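Local coordinates for protein putative angiotensinogen (Lampetra fluviatilis, PDB 5INW) that belongs to the serpin family, binds heparin and inhibits thrombin, an inhibition that heparin promotes through a template mechanism, at residues Val176-Gly181 against Ser198-Val203; Asp259-Val264 against Pro277-Arg282; Lys284-Gln289 against Gly339-Tyr344; Ser355-Leu360 against Thr394-Leu399. The protein carries 1 engineered substitution. All blocks are in the same frame, centred on the assembly; numbering follows the deposited sequence.

Contact 1: residues Val176-Gly181 against Ser198-Val203; sequences VFSKKG and SNVRSV
The hydroxyl of Ser198 meets the strand across from it where the two backbones first come together. Its OG stands anti to the backbone N (chi1 -179°), a setting that lets it donate to Asn199 O at 2.8 Å, from above the carbonyl plane, while Val176 N reaches the same OG at 3.3 Å in a weak, bent bond. An alanine here would probably loosen the start of the pairing, since both of these hydroxyl contacts would go. From there the strands run parallel: Arg201 N donates to Val176 O at 2.9 Å, Ser178 N to Arg201 O, and Val203 N to Ser178 O. This is the beta-alpha-beta crossover in which strand 168-179 leads through helix 186-196 to strand 200-203, the short edge strand of serpin sheet A. On one face, Phe177 has CG anti to its carbonyl carbon (chi1 -58°), and the ring's CD1 comes obliquely to 3.8 Å from Val203 CG2 and 4.1 Å from Arg201 CB. Arg201 then bends at chi2 (-60°), carrying its guanidinium away from the ring, while helix 208-221 packs on Phe177 through Met215 and Ile219. On the other face, Val200 has CG1 anti to its backbone N, and this methyl sits 3.6 Å from Ser178 CB. Leu184 touches both of these side chains. Further along, Lys180 CB rests 3.5 Å from Val203 O, its amine leading outward.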
loop_
_atom_site.group_PDB
_atom_site.type_symbol
_atom_site.label_atom_id
_atom_site.label_comp_id
_atom_site.label_asym_id
_atom_site.label_seq_id
_atom_site.Cartn_x
_atom_site.Cartn_y
_atom_site.Cartn_z
ATOM N N VAL A 176 8.550 -8.580 13.932
ATOM C CA VAL A 176 8.187 -7.999 15.193
ATOM C C VAL A 176 9.368 -8.036 16.139
ATOM O O VAL A 176 9.875 -9.109 16.553
ATOM C CB VAL A 176 6.970 -8.708 15.827
ATOM C CG1 VAL A 176 6.667 -8.137 17.209
ATOM C CG2 VAL A 176 5.727 -8.603 14.912
ATOM N N PHE A 177 9.807 -6.854 16.523
ATOM C CA PHE A 177 10.865 -6.730 17.520
ATOM C C PHE A 177 10.254 -6.445 18.889
ATOM O O PHE A 177 9.297 -5.683 18.999
ATOM C CB PHE A 177 11.827 -5.607 17.111
ATOM C CG PHE A 177 12.446 -5.802 15.778
ATOM C CD1 PHE A 177 13.488 -6.706 15.617
ATOM C CD2 PHE A 177 11.967 -5.080 14.655
ATOM C CE1 PHE A 177 14.096 -6.886 14.389
ATOM C CE2 PHE A 177 12.578 -5.260 13.390
ATOM C CZ PHE A 177 13.644 -6.187 13.260
ATOM N N SER A 178 10.859 -6.985 19.929
ATOM C CA SER A 178 10.370 -6.806 21.297
ATOM C C SER A 178 11.502 -6.440 22.262
ATOM O O SER A 178 12.642 -6.910 22.116
ATOM C CB SER A 178 9.646 -8.093 21.728
ATOM O OG SER A 178 9.408 -8.121 23.116
ATOM N N LYS A 179 11.162 -5.629 23.274
ATOM C CA LYS A 179 12.128 -5.283 24.377
ATOM C C LYS A 179 12.692 -6.521 25.051
ATOM O O LYS A 179 11.970 -7.489 25.316
ATOM C CB LYS A 179 11.494 -4.407 25.436
ATOM C CG LYS A 179 12.458 -3.662 26.326
ATOM C CD LYS A 179 11.683 -2.836 27.352
ATOM C CE LYS A 179 12.445 -1.610 27.840
ATOM N NZ LYS A 179 13.550 -1.948 28.778
ATOM N N LYS A 180 13.995 -6.499 25.280
ATOM C CA LYS A 180 14.725 -7.693 25.701
ATOM C C LYS A 180 14.258 -8.218 27.036
ATOM O O LYS A 180 14.082 -9.415 27.191
ATOM C CB LYS A 180 16.237 -7.444 25.755
ATOM C CG LYS A 180 17.058 -8.729 25.794
ATOM C CD LYS A 180 18.546 -8.429 25.818
ATOM C CE LYS A 180 18.968 -8.149 27.248
ATOM N NZ LYS A 180 20.422 -7.922 27.389
ATOM N N GLY A 181 14.022 -7.349 27.984
ATOM C CA GLY A 181 13.459 -7.839 29.249
ATOM C C GLY A 181 11.994 -8.318 29.263
ATOM O O GLY A 181 11.560 -8.932 30.205
ATOM N N SER A 198 5.743 -14.325 11.454
ATOM C CA SER A 198 6.852 -13.650 12.126
ATOM C C SER A 198 7.144 -14.346 13.420
ATOM O O SER A 198 6.261 -14.551 14.224
ATOM C CB SER A 198 6.529 -12.203 12.452
ATOM O OG SER A 198 7.676 -11.626 13.073
ATOM N N ASN A 199 8.398 -14.709 13.617
ATOM C CA ASN A 199 8.921 -14.950 14.953
ATOM C C ASN A 199 9.390 -13.671 15.525
ATOM O O ASN A 199 9.631 -12.738 14.777
ATOM C CB ASN A 199 9.994 -15.992 14.966
ATOM C CG ASN A 199 9.412 -17.372 15.209
ATOM O OD1 ASN A 199 9.248 -18.139 14.274
ATOM N ND2 ASN A 199 9.032 -17.673 16.482
ATOM N N VAL A 200 9.331 -13.577 16.845
ATOM C CA VAL A 200 9.545 -12.322 17.555
ATOM C C VAL A 200 10.980 -12.289 17.895
ATOM O O VAL A 200 11.450 -13.218 18.501
ATOM C CB VAL A 200 8.745 -12.253 18.878
ATOM C CG1 VAL A 200 9.152 -11.029 19.691
ATOM C CG2 VAL A 200 7.264 -12.206 18.589
ATOM N N ARG A 201 11.677 -11.247 17.463
ATOM C CA ARG A 201 13.106 -11.103 17.776
ATOM C C ARG A 201 13.205 -10.084 18.905
ATOM O O ARG A 201 12.541 -9.052 18.870
ATOM C CB ARG A 201 13.934 -10.684 16.535
ATOM C CG ARG A 201 13.766 -11.528 15.250
ATOM C CD ARG A 201 14.131 -13.015 15.399
ATOM N NE ARG A 201 13.425 -13.935 14.464
ATOM C CZ ARG A 201 13.691 -15.249 14.291
ATOM N NH1 ARG A 201 14.646 -15.858 14.985
ATOM N NH2 ARG A 201 13.002 -15.973 13.407
ATOM N N SER A 202 13.996 -10.386 19.923
ATOM C CA SER A 202 14.211 -9.446 21.023
ATOM C C SER A 202 15.412 -8.510 20.773
ATOM O O SER A 202 16.312 -8.829 20.006
ATOM C CB SER A 202 14.360 -10.172 22.356
ATOM O OG SER A 202 15.353 -11.131 22.245
ATOM N N VAL A 203 15.359 -7.325 21.389
ATOM C CA VAL A 203 16.310 -6.254 21.105
ATOM C C VAL A 203 16.497 -5.403 22.313
ATOM O O VAL A 203 15.544 -5.215 23.084
ATOM C CB VAL A 203 15.794 -5.320 20.011
ATOM C CG1 VAL A 203 16.763 -4.175 19.752
ATOM C CG2 VAL A 203 15.559 -6.087 18.733
#

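Contact 2: residues Asp259-Val264 against Pro277-Arg282; sequences DLTKNV and PTMHQR
Strands 261-267 and 273-283 form a beta hairpin at one end of the molecule, part of serpin sheet C, in which the second strand is flanked on its other side by strand 345-359. Backbone bonding centres on the pair Lys262 and Thr278: Thr278 N donates to Lys262 O at 2.9 Å, from above the carbonyl plane, and the return bond from Lys262 N to Thr278 O is weak. Thr278 O also receives a CA-H contact from Thr261 CA at 3.3 Å. Among the side chains, Thr261 and Met279 lie alongside each other, pointing the same way, with OG1 3.6 Å from Met279 CG. Thr261 OG1 is anti to the carbonyl carbon and bonds to Glu403, while CG2, anti to the backbone N, sits 3.6 Å from Thr278 O. An alanine here would lack OG1 and CG2, so the bond to Glu403 would go and the packing beside Met279 and against Thr278 O would probably loosen. On the opposite face Val264 crosses Thr278 at about a right angle, its CB 3.5 Å from Thr278 OG1, a hydroxyl bonded to Val276 O. His280 turns the edge of its imidazole to the first strand, so that Leu260 O lies in the ring plane, 3.4 Å from CD2.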
loop_
_atom_site.group_PDB
_atom_site.type_symbol
_atom_site.label_atom_id
_atom_site.label_comp_id
_atom_site.label_asym_id
_atom_site.label_seq_id
_atom_site.Cartn_x
_atom_site.Cartn_y
_atom_site.Cartn_z
ATOM N N ASP A 259 13.363 3.218 -27.574
ATOM C CA ASP A 259 13.401 4.081 -28.759
ATOM C C ASP A 259 12.215 5.057 -28.872
ATOM O O ASP A 259 12.393 6.161 -29.356
ATOM C CB ASP A 259 13.513 3.244 -30.027
ATOM C CG ASP A 259 14.844 2.548 -30.132
ATOM O OD1 ASP A 259 15.179 1.762 -29.215
ATOM O OD2 ASP A 259 15.555 2.787 -31.131
ATOM N N LEU A 260 11.021 4.662 -28.424
ATOM C CA LEU A 260 9.842 5.545 -28.424
ATOM C C LEU A 260 9.640 6.168 -27.057
ATOM O O LEU A 260 8.648 5.899 -26.394
ATOM C CB LEU A 260 8.607 4.735 -28.807
ATOM C CG LEU A 260 8.609 4.098 -30.191
ATOM C CD1 LEU A 260 7.734 2.856 -30.247
ATOM C CD2 LEU A 260 8.134 5.146 -31.186
ATOM N N THR A 261 10.613 6.933 -26.594
ATOM C CA THR A 261 10.508 7.614 -25.303
ATOM C C THR A 261 11.154 8.998 -25.478
ATOM O O THR A 261 12.379 9.095 -25.566
ATOM C CB THR A 261 11.096 6.775 -24.111
ATOM O OG1 THR A 261 10.298 5.592 -23.899
ATOM C CG2 THR A 261 11.122 7.568 -22.822
ATOM N N LYS A 262 10.316 10.037 -25.541
ATOM C CA LYS A 262 10.747 11.435 -25.730
ATOM C C LYS A 262 10.104 12.273 -24.604
ATOM O O LYS A 262 9.081 11.890 -24.026
ATOM C CB LYS A 262 10.432 12.030 -27.154
ATOM C CG LYS A 262 11.576 12.926 -27.689
ATOM C CD LYS A 262 11.222 13.950 -28.796
ATOM C CE LYS A 262 12.469 14.731 -29.239
ATOM N NZ LYS A 262 12.174 15.939 -30.058
ATOM N N ASN A 263 10.691 13.428 -24.310
ATOM C CA ASN A 263 10.119 14.339 -23.316
ATOM C C ASN A 263 8.814 14.915 -23.854
ATOM O O ASN A 263 8.687 15.127 -25.041
ATOM C CB ASN A 263 11.093 15.471 -22.995
ATOM C CG ASN A 263 12.423 14.979 -22.435
ATOM O OD1 ASN A 263 12.510 13.927 -21.838
ATOM N ND2 ASN A 263 13.463 15.751 -22.640
ATOM N N VAL A 264 7.848 15.163 -22.994
ATOM C CA VAL A 264 6.546 15.708 -23.396
ATOM C C VAL A 264 6.054 16.562 -22.223
ATOM O O VAL A 264 6.360 16.260 -21.052
ATOM C CB VAL A 264 5.539 14.568 -23.700
ATOM C CG1 VAL A 264 4.092 15.076 -23.830
ATOM C CG2 VAL A 264 5.970 13.774 -24.928
ATOM N N PRO A 277 10.039 12.474 -19.354
ATOM C CA PRO A 277 10.307 11.442 -20.330
ATOM C C PRO A 277 9.100 10.554 -20.388
ATOM O O PRO A 277 8.724 9.979 -19.377
ATOM C CB PRO A 277 11.521 10.689 -19.756
ATOM C CG PRO A 277 11.505 10.958 -18.305
ATOM C CD PRO A 277 10.917 12.345 -18.174
ATOM N N THR A 278 8.468 10.509 -21.552
ATOM C CA THR A 278 7.146 9.924 -21.719
ATOM C C THR A 278 7.302 8.774 -22.673
ATOM O O THR A 278 7.954 8.909 -23.708
ATOM C CB THR A 278 6.159 11.003 -22.248
ATOM O OG1 THR A 278 6.089 12.088 -21.308
ATOM C CG2 THR A 278 4.749 10.438 -22.462
ATOM N N MET A 279 6.704 7.646 -22.335
ATOM C CA MET A 279 6.861 6.399 -23.106
ATOM C C MET A 279 5.706 6.243 -24.044
ATOM O O MET A 279 4.668 6.887 -23.851
ATOM C CB MET A 279 6.893 5.175 -22.184
ATOM C CG MET A 279 8.023 5.224 -21.164
ATOM S SD MET A 279 7.975 3.875 -20.015
ATOM C CE MET A 279 6.338 3.995 -19.292
ATOM N N HIS A 280 5.889 5.363 -25.038
ATOM C CA HIS A 280 4.963 5.273 -26.167
ATOM C C HIS A 280 4.864 3.868 -26.720
ATOM O O HIS A 280 5.886 3.185 -26.911
ATOM C CB HIS A 280 5.399 6.210 -27.269
ATOM C CG HIS A 280 5.390 7.643 -26.876
ATOM N ND1 HIS A 280 4.254 8.418 -26.943
ATOM C CD2 HIS A 280 6.380 8.453 -26.436
ATOM C CE1 HIS A 280 4.538 9.644 -26.541
ATOM N NE2 HIS A 280 5.823 9.694 -26.237
ATOM N N GLN A 281 3.622 3.450 -26.975
ATOM C CA GLN A 281 3.356 2.118 -27.519
ATOM C C GLN A 281 1.971 2.033 -28.171
ATOM O O GLN A 281 0.995 2.753 -27.836
ATOM C CB GLN A 281 3.515 0.952 -26.494
ATOM C CG GLN A 281 2.451 0.876 -25.403
ATOM C CD GLN A 281 2.611 -0.313 -24.464
ATOM O OE1 GLN A 281 3.615 -1.021 -24.471
ATOM N NE2 GLN A 281 1.611 -0.521 -23.643
ATOM N N ARG A 282 1.919 1.154 -29.158
ATOM C CA ARG A 282 0.695 0.798 -29.804
ATOM C C ARG A 282 0.460 -0.641 -29.375
ATOM O O ARG A 282 1.112 -1.549 -29.901
ATOM C CB ARG A 282 0.801 0.958 -31.332
ATOM C CG ARG A 282 -0.525 1.366 -31.954
ATOM C CD ARG A 282 -0.640 1.153 -33.460
ATOM N NE ARG A 282 -0.824 -0.257 -33.803
ATOM C CZ ARG A 282 -1.167 -0.723 -35.003
ATOM N NH1 ARG A 282 -1.379 0.099 -36.026
ATOM N NH2 ARG A 282 -1.300 -2.038 -35.181
#

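Contact 3: residues Lys284-Gln289 against Gly339-Tyr344; sequences KLSYTQ and GPSNHY
Ser286 makes the close part of this contact. Its OG, anti to the carbonyl carbon (chi1 -69°), sits between two backbone carbonyl oxygens, with Gly339 O at 2.5 Å and Pro340 O at 2.7 Å. Beside it Ser341 packs its CB against the backbone, 4.0 Å from Ser286 CA. The edge of the Tyr287 ring is turned to Ser341, with Ser341 O near the ring plane, and Tyr287 also packs on Pro4 of the cleaved C-terminal peptide chain. Leu285 points away from the loop and is buried against Leu347 and Leu300. The contact thus joins the lead-in to strand 287-290, an edge strand of serpin sheet B, to the loop between helix 328-337 and strand 345-359, a loop that bends through an inverse gamma turn centred on Asn342. Toward solvent the contact passes to exposed side chains. Asn342 sets its ND2 3.1 Å from Lys284 O and 3.6 Å from Lys284 CB. The extended Lys284 chain then crosses one face of the Tyr344 ring obliquely, CG passing over its centre and CE making a CH-pi contact 3.8 Å from the centroid, 29° off the ring normal. Arg282 makes a cation-pi contact with the opposite face, so the exposed ring is held between two basic side chains.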
loop_
_atom_site.group_PDB
_atom_site.type_symbol
_atom_site.label_atom_id
_atom_site.label_comp_id
_atom_site.label_asym_id
_atom_site.label_seq_id
_atom_site.Cartn_x
_atom_site.Cartn_y
_atom_site.Cartn_z
ATOM N N LYS A 284 -2.803 -3.615 -27.685
ATOM C CA LYS A 284 -4.203 -3.978 -27.426
ATOM C C LYS A 284 -4.545 -3.894 -25.923
ATOM O O LYS A 284 -4.367 -4.857 -25.182
ATOM C CB LYS A 284 -4.476 -5.394 -27.949
ATOM C CG LYS A 284 -4.126 -5.568 -29.413
ATOM C CD LYS A 284 -4.495 -6.938 -29.939
ATOM C CE LYS A 284 -4.060 -7.020 -31.380
ATOM N NZ LYS A 284 -4.507 -8.282 -32.009
ATOM N N LEU A 285 -5.080 -2.755 -25.493
ATOM C CA LEU A 285 -5.347 -2.497 -24.096
ATOM C C LEU A 285 -6.803 -2.242 -23.901
ATOM O O LEU A 285 -7.425 -1.616 -24.737
ATOM C CB LEU A 285 -4.566 -1.272 -23.669
ATOM C CG LEU A 285 -3.060 -1.440 -23.901
ATOM C CD1 LEU A 285 -2.325 -0.117 -23.757
ATOM C CD2 LEU A 285 -2.486 -2.485 -22.946
ATOM N N SER A 286 -7.350 -2.711 -22.793
ATOM C CA SER A 286 -8.715 -2.366 -22.419
ATOM C C SER A 286 -8.760 -0.947 -21.915
ATOM O O SER A 286 -7.963 -0.580 -21.070
ATOM C CB SER A 286 -9.238 -3.292 -21.329
ATOM O OG SER A 286 -9.398 -4.583 -21.884
ATOM N N TYR A 287 -9.710 -0.166 -22.420
ATOM C CA TYR A 287 -9.927 1.209 -21.973
ATOM C C TYR A 287 -11.416 1.491 -22.037
ATOM O O TYR A 287 -12.175 0.712 -22.598
ATOM C CB TYR A 287 -9.167 2.199 -22.854
ATOM C CG TYR A 287 -9.647 2.253 -24.286
ATOM C CD1 TYR A 287 -9.482 1.148 -25.116
ATOM C CD2 TYR A 287 -10.286 3.399 -24.811
ATOM C CE1 TYR A 287 -9.948 1.156 -26.416
ATOM C CE2 TYR A 287 -10.744 3.418 -26.117
ATOM C CZ TYR A 287 -10.571 2.300 -26.920
ATOM O OH TYR A 287 -10.997 2.286 -28.233
ATOM N N THR A 288 -11.836 2.596 -21.444
ATOM C CA THR A 288 -13.189 3.121 -21.622
ATOM C C THR A 288 -13.225 4.538 -21.149
ATOM O O THR A 288 -12.513 4.894 -20.198
ATOM C CB THR A 288 -14.251 2.415 -20.750
ATOM O OG1 THR A 288 -13.882 1.056 -20.541
ATOM C CG2 THR A 288 -15.653 2.499 -21.420
ATOM N N GLN A 289 -14.114 5.327 -21.748
ATOM C CA GLN A 289 -14.436 6.628 -21.184
ATOM C C GLN A 289 -15.446 6.455 -20.034
ATOM O O GLN A 289 -16.492 5.840 -20.233
ATOM C CB GLN A 289 -14.978 7.566 -22.258
ATOM C CG GLN A 289 -13.929 8.031 -23.257
ATOM C CD GLN A 289 -12.858 8.915 -22.629
ATOM O OE1 GLN A 289 -13.154 9.759 -21.775
ATOM N NE2 GLN A 289 -11.603 8.710 -23.031
ATOM N N GLY A 339 -14.075 -3.517 -21.281
ATOM C CA GLY A 339 -14.239 -4.705 -22.115
ATOM C C GLY A 339 -12.887 -5.342 -22.367
ATOM O O GLY A 339 -11.903 -5.014 -21.687
ATOM N N PRO A 340 -12.835 -6.299 -23.322
ATOM C CA PRO A 340 -11.532 -6.695 -23.868
ATOM C C PRO A 340 -10.973 -5.516 -24.660
ATOM O O PRO A 340 -9.787 -5.182 -24.510
ATOM C CB PRO A 340 -11.853 -7.899 -24.764
ATOM C CG PRO A 340 -13.318 -7.854 -25.021
ATOM C CD PRO A 340 -13.950 -7.090 -23.891
ATOM N N SER A 341 -11.850 -4.880 -25.447
ATOM C CA SER A 341 -11.547 -3.657 -26.187
ATOM C C SER A 341 -10.239 -3.792 -26.986
ATOM O O SER A 341 -9.491 -2.812 -27.159
ATOM C CB SER A 341 -11.502 -2.446 -25.238
ATOM O OG SER A 341 -12.458 -2.549 -24.194
ATOM N N ASN A 342 -9.989 -5.009 -27.494
ATOM C CA ASN A 342 -8.699 -5.370 -28.090
ATOM C C ASN A 342 -8.706 -5.173 -29.596
ATOM O O ASN A 342 -8.637 -6.116 -30.395
ATOM C CB ASN A 342 -8.248 -6.768 -27.661
ATOM C CG ASN A 342 -8.077 -6.874 -26.150
ATOM O OD1 ASN A 342 -8.780 -7.629 -25.495
ATOM N ND2 ASN A 342 -7.166 -6.100 -25.590
ATOM N N HIS A 343 -8.879 -3.893 -29.924
ATOM C CA HIS A 343 -8.233 -3.246 -31.036
ATOM C C HIS A 343 -7.071 -2.485 -30.403
ATOM O O HIS A 343 -7.137 -2.077 -29.250
ATOM C CB HIS A 343 -9.195 -2.287 -31.762
ATOM C CG HIS A 343 -10.531 -2.891 -32.042
ATOM N ND1 HIS A 343 -10.792 -3.626 -33.177
ATOM C CD2 HIS A 343 -11.668 -2.914 -31.306
ATOM C CE1 HIS A 343 -12.042 -4.052 -33.144
ATOM N NE2 HIS A 343 -12.597 -3.630 -32.020
ATOM N N TYR A 344 -6.019 -2.275 -31.181
ATOM C CA TYR A 344 -4.847 -1.533 -30.747
ATOM C C TYR A 344 -5.177 -0.100 -30.275
ATOM O O TYR A 344 -6.035 0.584 -30.842
ATOM C CB TYR A 344 -3.808 -1.461 -31.881
ATOM C CG TYR A 344 -3.004 -2.740 -32.185
ATOM C CD1 TYR A 344 -1.796 -3.003 -31.541
ATOM C CD2 TYR A 344 -3.419 -3.637 -33.170
ATOM C CE1 TYR A 344 -1.049 -4.134 -31.831
ATOM C CE2 TYR A 344 -2.671 -4.771 -33.470
ATOM C CZ TYR A 344 -1.484 -5.014 -32.797
ATOM O OH TYR A 344 -0.751 -6.134 -33.096
#

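Contact 4: residues Ser355-Leu360 against Thr394-Leu399; sequences SVSYDL and THKSVL
His395 has CG anti to its backbone N (chi1 -175°), while Tyr358 has CG anti to its carbonyl carbon (chi1 -56°). These settings place both rings on the same face of the sheet, where Tyr358 CD2 meets the edge of the imidazole, 4.2 Å from His395 CD2. The phenol in turn directs its own edge at His395 O. Leu360, just past the strand, lays CD1 at 3.7 Å from His395 CB, crossing the histidine obliquely. The backbones pair almost exactly antiparallel, their axes 172° apart, in two hydrogen-bonded pairs. Val356 N and Ser397 O, and Ser397 N and Val356 O, are each 3.1 Å apart with near-straight bonds; Tyr358 N to His395 O is shorter at 2.8 Å, and His395 N approaches Tyr358 O from above its carbonyl plane. The opposite face carries lighter contacts: Ser355 CB lies 3.8 Å from Val398 CG2, and Ser357 OG touches Lys396 CG at 3.6 Å. The polar ends on the ring-bearing face find partners outside the pair. Tyr358 OH and Ser397 OG bond to the backbone of Phe107, and His395 bonds through ND1 to Thr412 OG1 and through NE2 to Ser109 N. Because a backbone N-H points at NE2, the imidazole is probably neutral, with its proton on ND1. This histidine of sheet A, bonded to Ser109 just ahead of helix 110-122 and to strand 405-417, the inserted reactive loop, is consistent with the serpin shutter region in its loop-inserted, cleaved state.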
loop_
_atom_site.group_PDB
_atom_site.type_symbol
_atom_site.label_atom_id
_atom_site.label_comp_id
_atom_site.label_asym_id
_atom_site.label_seq_id
_atom_site.Cartn_x
_atom_site.Cartn_y
_atom_site.Cartn_z
ATOM N N SER A 355 8.413 8.885 -4.502
ATOM C CA SER A 355 8.274 8.271 -3.169
ATOM C C SER A 355 7.581 9.192 -2.227
ATOM O O SER A 355 7.737 10.380 -2.330
ATOM C CB SER A 355 9.616 7.855 -2.593
ATOM O OG SER A 355 10.549 8.894 -2.647
ATOM N N VAL A 356 6.790 8.639 -1.311
ATOM C CA VAL A 356 5.867 9.401 -0.441
ATOM C C VAL A 356 6.032 8.885 0.979
ATOM O O VAL A 356 6.259 7.702 1.163
ATOM C CB VAL A 356 4.421 9.140 -0.894
ATOM C CG1 VAL A 356 3.427 9.903 -0.026
ATOM C CG2 VAL A 356 4.253 9.448 -2.394
ATOM N N SER A 357 5.917 9.742 1.983
ATOM C CA SER A 357 5.948 9.293 3.390
ATOM C C SER A 357 4.720 9.767 4.093
ATOM O O SER A 357 4.216 10.828 3.811
ATOM C CB SER A 357 7.156 9.836 4.124
ATOM O OG SER A 357 8.321 9.374 3.518
ATOM N N TYR A 358 4.282 9.016 5.087
ATOM C CA TYR A 358 3.179 9.441 5.910
ATOM C C TYR A 358 3.439 9.151 7.365
ATOM O O TYR A 358 4.240 8.287 7.721
ATOM C CB TYR A 358 1.899 8.755 5.492
ATOM C CG TYR A 358 1.473 8.900 4.028
ATOM C CD1 TYR A 358 0.698 9.965 3.613
ATOM C CD2 TYR A 358 1.785 7.913 3.104
ATOM C CE1 TYR A 358 0.262 10.070 2.322
ATOM C CE2 TYR A 358 1.356 7.996 1.804
ATOM C CZ TYR A 358 0.595 9.083 1.409
ATOM O OH TYR A 358 0.179 9.186 0.100
ATOM N N ASP A 359 2.803 9.963 8.209
ATOM C CA ASP A 359 2.568 9.656 9.615
ATOM C C ASP A 359 1.038 9.460 9.636
ATOM O O ASP A 359 0.300 10.332 9.223
ATOM C CB ASP A 359 3.061 10.815 10.471
ATOM C CG ASP A 359 2.729 10.649 11.936
ATOM O OD1 ASP A 359 1.536 10.588 12.293
ATOM O OD2 ASP A 359 3.673 10.618 12.750
ATOM N N LEU A 360 0.573 8.294 10.036
ATOM C CA LEU A 360 -0.812 7.939 9.782
ATOM C C LEU A 360 -1.721 8.160 10.991
ATOM O O LEU A 360 -2.917 7.849 10.929
ATOM C CB LEU A 360 -0.892 6.468 9.382
ATOM C CG LEU A 360 -0.164 6.035 8.125
ATOM C CD1 LEU A 360 -0.313 4.530 7.921
ATOM C CD2 LEU A 360 -0.723 6.789 6.951
ATOM N N THR A 394 4.325 4.925 10.899
ATOM C CA THR A 394 4.744 5.555 9.665
ATOM C C THR A 394 4.373 4.625 8.533
ATOM O O THR A 394 4.103 3.460 8.757
ATOM C CB THR A 394 6.248 5.940 9.696
ATOM O OG1 THR A 394 7.056 4.859 10.175
ATOM C CG2 THR A 394 6.435 7.058 10.672
ATOM N N HIS A 395 4.266 5.183 7.337
ATOM C CA HIS A 395 4.077 4.422 6.129
ATOM C C HIS A 395 4.873 5.116 5.078
ATOM O O HIS A 395 4.803 6.285 4.953
ATOM C CB HIS A 395 2.623 4.331 5.719
ATOM C CG HIS A 395 2.420 3.452 4.540
ATOM N ND1 HIS A 395 2.357 2.083 4.636
ATOM C CD2 HIS A 395 2.381 3.734 3.224
ATOM C CE1 HIS A 395 2.247 1.565 3.431
ATOM N NE2 HIS A 395 2.251 2.548 2.559
ATOM N N LYS A 396 5.677 4.375 4.356
ATOM C CA LYS A 396 6.606 4.911 3.354
ATOM C C LYS A 396 6.462 4.013 2.108
ATOM O O LYS A 396 6.361 2.772 2.226
ATOM C CB LYS A 396 8.006 4.852 3.946
ATOM C CG LYS A 396 8.999 5.834 3.383
ATOM C CD LYS A 396 9.735 5.318 2.124
ATOM C CE LYS A 396 10.617 6.400 1.493
ATOM N NZ LYS A 396 11.826 5.824 0.850
ATOM N N SER A 397 6.379 4.603 0.920
ATOM C CA SER A 397 6.215 3.808 -0.322
ATOM C C SER A 397 6.891 4.404 -1.534
ATOM O O SER A 397 7.081 5.589 -1.578
ATOM C CB SER A 397 4.732 3.620 -0.608
ATOM O OG SER A 397 4.161 4.902 -0.749
ATOM N N VAL A 398 7.260 3.580 -2.504
ATOM C CA VAL A 398 7.913 4.041 -3.720
ATOM C C VAL A 398 7.313 3.401 -4.983
ATOM O O VAL A 398 6.988 2.228 -4.969
ATOM C CB VAL A 398 9.403 3.710 -3.722
ATOM C CG1 VAL A 398 10.105 4.398 -4.912
ATOM C CG2 VAL A 398 10.051 4.128 -2.426
ATOM N N LEU A 399 7.165 4.187 -6.057
ATOM C CA LEU A 399 6.605 3.717 -7.318
ATOM C C LEU A 399 7.573 4.074 -8.424
ATOM O O LEU A 399 7.943 5.208 -8.541
ATOM C CB LEU A 399 5.213 4.327 -7.589
ATOM C CG LEU A 399 4.589 3.913 -8.934
ATOM C CD1 LEU A 399 4.454 2.390 -9.049
ATOM C CD2 LEU A 399 3.242 4.594 -9.153
#

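In the fold
Contact 4 is the most central, about 9 Å from the centre of the chain, whereas the other three lie 24 to 29 Å out. Contacts 1 and 4 lie in sheet A and contact 2 in sheet C, the two sheets joined by strand 345-359, which pairs with 273-283 and then with 389-401. Contact 1 is a parallel pairing of strands connected by a helix, contact 2 an antiparallel hairpin some 48 Å away between centres; both rest mainly on backbone bonds. Contact 3 is a surface contact made by a loop, without strand pairing, and joins contact 2 where Arg282 meets Tyr344. Buried, multiply bonded polar groups mark contact 4; contact 3 combines a serine set against loop carbonyls with an exposed lysine and tyrosine.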